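Local coordinates for protein N-acetylmuramoyl-L-alanine amidase (Mycobacteroides abscessus, PDB 7AGL) that probably cleaves the amide bond between N-acetylmuramic acid and L-alanine in peptidoglycan, as a zinc-dependent amidase, at residues A192-P197 and S201-A206. Numbering follows the deposited sequence. Where two conformers were deposited one is given.
Sequences AMMTSP and SKYAQA
Ser201 N donates to Pro197 O (3.0 Å, N-H...O angle 156°), an i to i+4 bond in the first turn of helix 197-215, which follows helix 188-195 just after a break at Ser196, the N-cap position. Across the bend the main side-chain pairing is Met193 with Tyr203, described here for one of two modelled Met193 conformers and to that extent doubtful. Met193 carries CG anti to its own nitrogen (chi1 -165°) and runs on extended, which lays the chain along the phenol from hydroxyl to ring centre. Its CE stands 3.9 Å from the Tyr203 ring centroid and 12° off the normal, a CH-pi contact over the face. Met193 SD lies obliquely, 4.3 Å from the Tyr203 ring centroid, giving a Met-aromatic contact. Met193 CE also abuts Lys202 CB at 3.7 Å. The corner between these two helices, after the last sheet strand 177-184, closes the amidase's alpha/beta fold, and Met194 packs on Phe54 of helix 51-68. Met194 CG also meets Tyr203 CE2 obliquely at 3.9 Å, and the Met194 side chain lies about 10 Å from the zinc ion. At the break, Ser196 OG donates a hydrogen bond to Ala192 O (2.7 Å), and Met194 O accepts one from Arg200 NH1.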
loop_
_atom_site.group_PDB
_atom_site.type_symbol
_atom_site.label_atom_id
_atom_site.label_comp_id
_atom_site.label_asym_id
_atom_site.label_seq_id
_atom_site.Cartn_x
_atom_site.Cartn_y
_atom_site.Cartn_z
ATOM N N ALA A 192 -3.799 -16.471 -7.841
ATOM C CA ALA A 192 -3.081 -17.640 -7.343
ATOM C C ALA A 192 -1.943 -17.232 -6.414
ATOM O O ALA A 192 -1.758 -17.827 -5.346
ATOM C CB ALA A 192 -2.551 -18.462 -8.526
ATOM N N MET A 193 -1.174 -16.209 -6.798
ATOM C CA MET A 193 -0.055 -15.792 -5.954
ATOM C C MET A 193 -0.539 -15.146 -4.660
ATOM O O MET A 193 0.047 -15.376 -3.594
ATOM C CB MET A 193 0.867 -14.847 -6.728
ATOM C CG MET A 193 2.228 -14.653 -6.061
ATOM S SD MET A 193 3.401 -13.786 -7.125
ATOM C CE MET A 193 4.651 -13.334 -5.922
ATOM N N MET A 194 -1.617 -14.353 -4.722
ATOM C CA MET A 194 -2.157 -13.718 -3.515
ATOM C C MET A 194 -2.737 -14.729 -2.539
ATOM O O MET A 194 -2.699 -14.515 -1.322
ATOM C CB MET A 194 -3.256 -12.729 -3.887
ATOM C CG MET A 194 -2.711 -11.531 -4.608
ATOM S SD MET A 194 -4.038 -10.578 -5.346
ATOM C CE MET A 194 -3.052 -9.287 -6.067
ATOM N N THR A 195 -3.315 -15.809 -3.058
ATOM C CA THR A 195 -3.933 -16.820 -2.224
ATOM C C THR A 195 -2.917 -17.828 -1.679
ATOM O O THR A 195 -3.264 -18.652 -0.829
ATOM C CB THR A 195 -5.032 -17.506 -3.049
ATOM O OG1 THR A 195 -5.869 -16.506 -3.651
ATOM C CG2 THR A 195 -5.908 -18.429 -2.208
ATOM N N SER A 196 -1.662 -17.749 -2.108
ATOM C CA SER A 196 -0.605 -18.682 -1.714
ATOM C C SER A 196 0.172 -18.116 -0.544
ATOM O O SER A 196 0.650 -16.977 -0.646
ATOM C CB SER A 196 0.365 -18.913 -2.869
ATOM O OG SER A 196 -0.227 -19.591 -3.963
ATOM N N PRO A 197 0.366 -18.856 0.553
ATOM C CA PRO A 197 1.243 -18.339 1.616
ATOM C C PRO A 197 2.613 -17.926 1.094
ATOM O O PRO A 197 3.121 -16.861 1.457
ATOM C CB PRO A 197 1.321 -19.512 2.600
ATOM C CG PRO A 197 0.039 -20.291 2.380
ATOM C CD PRO A 197 -0.217 -20.170 0.892
ATOM N N SER A 201 4.566 -14.274 0.906
ATOM C CA SER A 201 5.941 -14.112 1.364
ATOM C C SER A 201 6.807 -13.457 0.286
ATOM O O SER A 201 7.589 -12.543 0.581
ATOM C CB SER A 201 6.506 -15.472 1.792
ATOM O OG SER A 201 7.828 -15.338 2.267
ATOM N N LYS A 202 6.685 -13.910 -0.970
ATOM C CA LYS A 202 7.464 -13.302 -2.055
ATOM C C LYS A 202 7.098 -11.833 -2.270
ATOM O O LYS A 202 7.981 -10.996 -2.491
ATOM C CB LYS A 202 7.262 -14.081 -3.357
ATOM C CG LYS A 202 8.068 -15.341 -3.470
ATOM C CD LYS A 202 7.976 -15.863 -4.891
ATOM C CE LYS A 202 9.349 -15.948 -5.543
ATOM N NZ LYS A 202 10.241 -16.857 -4.775
ATOM N N TYR A 203 5.801 -11.507 -2.256
ATOM C CA TYR A 203 5.401 -10.098 -2.294
ATOM C C TYR A 203 6.060 -9.310 -1.171
ATOM O O TYR A 203 6.594 -8.213 -1.384
ATOM C CB TYR A 203 3.884 -9.972 -2.159
ATOM C CG TYR A 203 3.071 -10.258 -3.400
ATOM C CD1 TYR A 203 3.429 -9.737 -4.646
ATOM C CD2 TYR A 203 1.920 -11.030 -3.312
ATOM C CE1 TYR A 203 2.656 -9.990 -5.775
ATOM C CE2 TYR A 203 1.145 -11.281 -4.424
ATOM C CZ TYR A 203 1.513 -10.761 -5.653
ATOM O OH TYR A 203 0.728 -11.032 -6.754
ATOM N N ALA A 204 6.008 -9.850 0.049
ATOM C CA ALA A 204 6.519 -9.108 1.196
ATOM C C ALA A 204 8.022 -8.892 1.080
ATOM O O ALA A 204 8.513 -7.793 1.358
ATOM C CB ALA A 204 6.177 -9.843 2.499
ATOM N N GLN A 205 8.768 -9.939 0.694
ATOM C CA GLN A 205 10.220 -9.812 0.554
ATOM C C GLN A 205 10.572 -8.728 -0.447
ATOM O O GLN A 205 11.522 -7.959 -0.240
ATOM C CB GLN A 205 10.825 -11.140 0.111
ATOM C CG GLN A 205 10.752 -12.217 1.151
ATOM C CD GLN A 205 11.312 -13.513 0.628
ATOM O OE1 GLN A 205 12.445 -13.553 0.128
ATOM N NE2 GLN A 205 10.520 -14.580 0.713
ATOM N N ALA A 206 9.808 -8.651 -1.539
ATOM C CA ALA A 206 10.091 -7.671 -2.581
ATOM C C ALA A 206 9.833 -6.257 -2.078
ATOM O O ALA A 206 10.636 -5.353 -2.325
ATOM C CB ALA A 206 9.244 -7.965 -3.818
#